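Acetyl xylan esterase (Paenibacillus sp. R4, PDB 6AGQ) probably removes acetyl groups from acetylated xylan as a cold-active esterase of the alpha/beta-hydrolase superfamily. Local coordinates at residues C212-Y226 with D274-Y286. Numbering follows the deposited sequence.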
loop_
_atom_site.group_PDB
_atom_site.type_symbol
_atom_site.label_atom_id
_atom_site.label_comp_id
_atom_site.label_asym_id
_atom_site.label_seq_id
_atom_site.Cartn_x
_atom_site.Cartn_y
_atom_site.Cartn_z
ATOM N N CYS A 212 8.215 -21.949 -16.209
ATOM C CA CYS A 212 8.184 -23.326 -15.684
ATOM C C CYS A 212 6.826 -23.564 -15.051
ATOM O O CYS A 212 6.268 -22.692 -14.393
ATOM C CB CYS A 212 9.275 -23.616 -14.634
ATOM S SG CYS A 212 11.011 -23.453 -15.219
ATOM N N HIS A 213 6.354 -24.791 -15.231
ATOM C CA HIS A 213 5.139 -25.292 -14.677
ATOM C C HIS A 213 3.984 -24.298 -14.795
ATOM O O HIS A 213 3.425 -23.891 -13.772
ATOM C CB HIS A 213 5.453 -25.747 -13.233
ATOM C CG HIS A 213 4.476 -26.736 -12.691
ATOM N ND1 HIS A 213 3.521 -27.350 -13.477
ATOM C CD2 HIS A 213 4.322 -27.242 -11.443
ATOM C CE1 HIS A 213 2.793 -28.167 -12.728
ATOM N NE2 HIS A 213 3.251 -28.108 -11.489
ATOM N N PHE A 214 3.687 -23.884 -16.043
ATOM C CA PHE A 214 2.725 -22.789 -16.342
ATOM C C PHE A 214 1.364 -22.803 -15.624
ATOM O O PHE A 214 0.898 -21.777 -15.144
ATOM C CB PHE A 214 2.444 -22.669 -17.831
ATOM C CG PHE A 214 3.553 -21.992 -18.624
ATOM C CD1 PHE A 214 3.767 -20.618 -18.521
ATOM C CD2 PHE A 214 4.353 -22.728 -19.485
ATOM C CE1 PHE A 214 4.753 -19.984 -19.251
ATOM C CE2 PHE A 214 5.348 -22.114 -20.214
ATOM C CZ PHE A 214 5.549 -20.733 -20.096
ATOM N N ARG A 215 0.690 -23.926 -15.634
ATOM C CA ARG A 215 -0.638 -24.011 -15.077
ATOM C C ARG A 215 -0.626 -23.813 -13.549
ATOM O O ARG A 215 -1.523 -23.219 -12.995
ATOM C CB ARG A 215 -1.252 -25.343 -15.443
ATOM C CG ARG A 215 -2.741 -25.432 -15.119
ATOM C CD ARG A 215 -3.173 -26.891 -15.110
ATOM N NE ARG A 215 -3.386 -27.382 -16.469
ATOM C CZ ARG A 215 -4.514 -27.214 -17.157
ATOM N NH1 ARG A 215 -5.584 -26.549 -16.662
ATOM N NH2 ARG A 215 -4.568 -27.709 -18.368
ATOM N N ARG A 216 0.427 -24.227 -12.885
ATOM C CA ARG A 216 0.563 -23.958 -11.458
ATOM C C ARG A 216 0.917 -22.487 -11.156
ATOM O O ARG A 216 0.317 -21.868 -10.283
ATOM C CB ARG A 216 1.538 -24.913 -10.809
ATOM C CG ARG A 216 1.578 -24.750 -9.298
ATOM C CD ARG A 216 2.531 -25.738 -8.645
ATOM N NE ARG A 216 2.753 -25.345 -7.256
ATOM C CZ ARG A 216 1.925 -25.615 -6.230
ATOM N NH1 ARG A 216 2.218 -25.148 -5.021
ATOM N NH2 ARG A 216 0.820 -26.340 -6.384
ATOM N N SER A 217 1.902 -21.951 -11.853
ATOM C CA SER A 217 2.237 -20.537 -11.755
ATOM C C SER A 217 0.977 -19.698 -11.798
ATOM O O SER A 217 0.733 -18.908 -10.891
ATOM C CB SER A 217 3.141 -20.161 -12.880
ATOM O OG SER A 217 4.335 -20.916 -12.805
ATOM N N VAL A 218 0.152 -19.904 -12.820
ATOM C CA VAL A 218 -1.082 -19.133 -12.982
ATOM C C VAL A 218 -2.105 -19.350 -11.875
ATOM O O VAL A 218 -2.565 -18.395 -11.297
ATOM C CB VAL A 218 -1.748 -19.428 -14.343
ATOM C CG1 VAL A 218 -3.157 -18.832 -14.400
ATOM C CG2 VAL A 218 -0.896 -18.860 -15.490
ATOM N N GLU A 219 -2.426 -20.605 -11.556
ATOM C CA GLU A 219 -3.423 -20.922 -10.546
ATOM C C GLU A 219 -3.034 -20.538 -9.123
ATOM O O GLU A 219 -3.906 -20.186 -8.324
ATOM C CB GLU A 219 -3.873 -22.401 -10.635
ATOM C CG GLU A 219 -3.071 -23.391 -9.799
ATOM C CD GLU A 219 -3.384 -24.880 -10.066
ATOM O OE1 GLU A 219 -3.818 -25.246 -11.195
ATOM O OE2 GLU A 219 -3.178 -25.694 -9.121
ATOM N N ILE A 220 -1.750 -20.565 -8.774
ATOM C CA ILE A 220 -1.367 -20.040 -7.465
ATOM C C ILE A 220 -1.128 -18.546 -7.450
ATOM O O ILE A 220 -0.647 -18.005 -6.448
ATOM C CB ILE A 220 -0.212 -20.829 -6.805
ATOM C CG1 ILE A 220 1.149 -20.562 -7.466
ATOM C CG2 ILE A 220 -0.603 -22.306 -6.736
ATOM C CD1 ILE A 220 2.274 -21.389 -6.868
ATOM N N HIS A 221 -1.460 -17.873 -8.553
ATOM C CA HIS A 221 -1.511 -16.403 -8.622
ATOM C C HIS A 221 -0.141 -15.783 -8.458
ATOM O O HIS A 221 -0.010 -14.735 -7.857
ATOM C CB HIS A 221 -2.489 -15.839 -7.583
ATOM C CG HIS A 221 -3.862 -16.417 -7.696
ATOM N ND1 HIS A 221 -4.648 -16.234 -8.815
ATOM C CD2 HIS A 221 -4.580 -17.191 -6.848
ATOM C CE1 HIS A 221 -5.789 -16.879 -8.652
ATOM N NE2 HIS A 221 -5.774 -17.466 -7.467
ATOM N N ALA A 222 0.886 -16.417 -9.027
ATOM C CA ALA A 222 2.179 -15.763 -9.149
ATOM C C ALA A 222 2.046 -14.340 -9.725
ATOM O O ALA A 222 1.225 -14.107 -10.603
ATOM C CB ALA A 222 3.112 -16.595 -9.992
ATOM N N SER A 223 2.803 -13.396 -9.151
ATOM C CA SER A 223 2.911 -11.995 -9.636
ATOM C C SER A 223 3.844 -11.898 -10.870
ATOM O O SER A 223 4.329 -12.925 -11.386
ATOM C CB SER A 223 3.448 -11.103 -8.524
ATOM O OG SER A 223 2.648 -11.210 -7.375
ATOM N N GLY A 224 4.032 -10.676 -11.371
ATOM C CA GLY A 224 4.816 -10.412 -12.611
ATOM C C GLY A 224 4.174 -10.991 -13.868
ATOM O O GLY A 224 2.958 -11.156 -13.946
ATOM N N PRO A 225 4.980 -11.340 -14.850
ATOM C CA PRO A 225 4.442 -11.706 -16.183
ATOM C C PRO A 225 3.445 -12.886 -16.248
ATOM O O PRO A 225 2.614 -12.930 -17.166
ATOM C CB PRO A 225 5.719 -12.044 -17.008
ATOM C CG PRO A 225 6.879 -12.060 -16.031
ATOM C CD PRO A 225 6.456 -11.365 -14.774
ATOM N N TYR A 226 3.503 -13.836 -15.309
ATOM C CA TYR A 226 2.462 -14.850 -15.253
ATOM C C TYR A 226 1.016 -14.263 -15.175
ATOM O O TYR A 226 0.082 -14.863 -15.684
ATOM C CB TYR A 226 2.684 -15.828 -14.136
ATOM C CG TYR A 226 3.835 -16.765 -14.287
ATOM C CD1 TYR A 226 3.912 -17.640 -15.380
ATOM C CD2 TYR A 226 4.830 -16.830 -13.319
ATOM C CE1 TYR A 226 4.959 -18.522 -15.521
ATOM C CE2 TYR A 226 5.893 -17.748 -13.432
ATOM C CZ TYR A 226 5.973 -18.577 -14.547
ATOM O OH TYR A 226 6.988 -19.506 -14.669
ATOM N N ASP A 274 10.053 -16.045 -3.178
ATOM C CA ASP A 274 9.772 -15.527 -4.521
ATOM C C ASP A 274 8.267 -15.724 -4.835
ATOM O O ASP A 274 7.768 -16.859 -4.834
ATOM C CB ASP A 274 10.636 -16.292 -5.531
ATOM C CG ASP A 274 10.830 -15.547 -6.861
ATOM O OD1 ASP A 274 9.839 -14.908 -7.343
ATOM O OD2 ASP A 274 11.981 -15.669 -7.433
ATOM N N ILE A 275 7.580 -14.620 -5.047
ATOM C CA ILE A 275 6.181 -14.629 -5.534
ATOM C C ILE A 275 6.013 -14.469 -7.053
ATOM O O ILE A 275 4.883 -14.620 -7.560
ATOM C CB ILE A 275 5.282 -13.599 -4.787
ATOM C CG1 ILE A 275 5.738 -12.155 -5.036
ATOM C CG2 ILE A 275 5.289 -13.901 -3.299
ATOM C CD1 ILE A 275 4.677 -11.128 -4.686
ATOM N N THR A 276 7.118 -14.201 -7.762
ATOM C CA THR A 276 7.117 -14.099 -9.218
ATOM C C THR A 276 7.421 -15.395 -9.953
ATOM O O THR A 276 6.741 -15.720 -10.902
ATOM C CB THR A 276 8.051 -12.972 -9.637
ATOM O OG1 THR A 276 7.454 -11.762 -9.169
ATOM C CG2 THR A 276 8.214 -12.898 -11.151
ATOM N N CYS A 277 8.504 -16.074 -9.570
ATOM C CA CYS A 277 8.773 -17.472 -9.959
ATOM C C CYS A 277 8.727 -18.321 -8.659
ATOM O O CYS A 277 9.746 -18.546 -7.984
ATOM C CB CYS A 277 10.103 -17.613 -10.701
ATOM S SG CYS A 277 10.296 -16.372 -12.026
ATOM N N PRO A 278 7.523 -18.745 -8.281
ATOM C CA PRO A 278 7.354 -19.384 -6.977
ATOM C C PRO A 278 8.155 -20.658 -6.927
ATOM O O PRO A 278 8.230 -21.333 -7.954
ATOM C CB PRO A 278 5.868 -19.700 -6.909
ATOM C CG PRO A 278 5.249 -18.869 -7.985
ATOM C CD PRO A 278 6.284 -18.816 -9.070
ATOM N N PRO A 279 8.757 -20.957 -5.766
ATOM C CA PRO A 279 9.743 -22.005 -5.660
ATOM C C PRO A 279 9.243 -23.402 -6.038
ATOM O O PRO A 279 10.033 -24.195 -6.534
ATOM C CB PRO A 279 10.188 -21.914 -4.208
ATOM C CG PRO A 279 9.038 -21.287 -3.510
ATOM C CD PRO A 279 8.426 -20.373 -4.454
ATOM N N SER A 280 7.962 -23.693 -5.903
ATOM C CA SER A 280 7.433 -24.998 -6.364
ATOM C C SER A 280 7.561 -25.206 -7.851
ATOM O O SER A 280 7.691 -26.346 -8.334
ATOM C CB SER A 280 5.982 -25.196 -5.982
ATOM O OG SER A 280 5.166 -24.112 -6.434
ATOM N N THR A 281 7.534 -24.135 -8.608
ATOM C CA THR A 281 7.657 -24.245 -10.068
ATOM C C THR A 281 9.143 -24.434 -10.471
ATOM O O THR A 281 9.462 -25.139 -11.413
ATOM C CB THR A 281 6.984 -23.075 -10.814
ATOM O OG1 THR A 281 7.599 -21.802 -10.497
ATOM C CG2 THR A 281 5.475 -23.060 -10.490
ATOM N N CYS A 282 10.032 -23.825 -9.708
ATOM C CA CYS A 282 11.468 -23.968 -9.886
ATOM C C CYS A 282 11.886 -25.384 -9.530
ATOM O O CYS A 282 12.588 -26.024 -10.329
ATOM C CB CYS A 282 12.196 -22.914 -9.078
ATOM S SG CYS A 282 11.926 -21.253 -9.764
ATOM N N PHE A 283 11.425 -25.880 -8.375
ATOM C CA PHE A 283 11.673 -27.259 -7.943
ATOM C C PHE A 283 11.136 -28.324 -8.899
ATOM O O PHE A 283 11.851 -29.311 -9.178
ATOM C CB PHE A 283 11.238 -27.526 -6.493
ATOM C CG PHE A 283 12.352 -27.338 -5.493
ATOM C CD1 PHE A 283 13.410 -28.219 -5.458
ATOM C CD2 PHE A 283 12.375 -26.235 -4.617
ATOM C CE1 PHE A 283 14.454 -28.032 -4.560
ATOM C CE2 PHE A 283 13.418 -26.041 -3.724
ATOM C CZ PHE A 283 14.455 -26.941 -3.694
ATOM N N ALA A 284 9.961 -28.081 -9.477
ATOM C CA ALA A 284 9.388 -28.961 -10.459
ATOM C C ALA A 284 10.259 -29.227 -11.685
ATOM O O ALA A 284 10.354 -30.390 -12.140
ATOM C CB ALA A 284 8.034 -28.408 -10.901
ATOM N N ALA A 285 10.832 -28.175 -12.280
ATOM C CA ALA A 285 11.865 -28.368 -13.328
ATOM C C ALA A 285 13.180 -29.018 -12.782
ATOM O O ALA A 285 13.631 -30.028 -13.344
ATOM C CB ALA A 285 12.179 -27.039 -14.073
ATOM N N TYR A 286 13.759 -28.468 -11.704
ATOM C CA TYR A 286 14.968 -29.054 -11.023
ATOM C C TYR A 286 14.826 -30.569 -10.799
ATOM O O TYR A 286 15.699 -31.337 -11.131
ATOM C CB TYR A 286 15.216 -28.354 -9.658
ATOM C CG TYR A 286 16.434 -28.862 -8.896
ATOM C CD1 TYR A 286 17.701 -28.523 -9.330
ATOM C CD2 TYR A 286 16.324 -29.701 -7.778
ATOM C CE1 TYR A 286 18.817 -28.968 -8.706
ATOM C CE2 TYR A 286 17.462 -30.167 -7.127
ATOM C CZ TYR A 286 18.718 -29.783 -7.606
ATOM O OH TYR A 286 19.956 -30.162 -7.057
HETATM O O HOH W 1 8.771 -20.013 -12.675
#
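Tyr226 meets Thr276 O with its ring edge, CD2 lying 3.3 Å from that oxygen and near the ring plane, while its hydroxyl reaches the other helix through a water. This water lies 2.7 Å from Tyr226 OH and donates to Thr281 OG1. The tyrosine hydroxyl also accepts a hydrogen bond from the backbone N of Cys212, while Thr281 OG1 gives its own proton to Pro278 O at 2.7 Å, in the carbonyl plane. Thr281 OG1 stands between its backbone N and carbonyl carbon (chi1 63°), a setting that turns the hydroxyl back to Pro278 and presents CG2 to Ser217 OG (3.4 Å) and His213 CB; His213 NE2 is hydrogen-bonded to Tyr14 OH.

The direct polar link of the helices is Arg216 NE to Ser280 OG, 2.8 Å long, nearly straight at 170° and within the guanidinium plane; NH1 adds a weak bond. An extended chain from CG to NE carries the group there, with Ile220 CG2 over one of its faces. Cut back to an alanine, Arg216 would lose its guanidinium, and Ser280 OG would probably be left without this donor and freer to turn.

A Schellman motif, with His221 as C-prime residue, ends helix 214-219. Beyond it Ser223 N donates to Ile275 O at 2.9 Å, and Ala222 CB rests on Pro278 CG at 3.7 Å.

In this alpha/beta-hydrolase fold Cys277 touches Ser185 of a probable nucleophile elbow. The axes of the two short helices run at 171°, approaching to 9.6 Å; helix 279-286 also packs on strand 265-271 and helix 8-11, and helix 214-219 leans on helix 243-251.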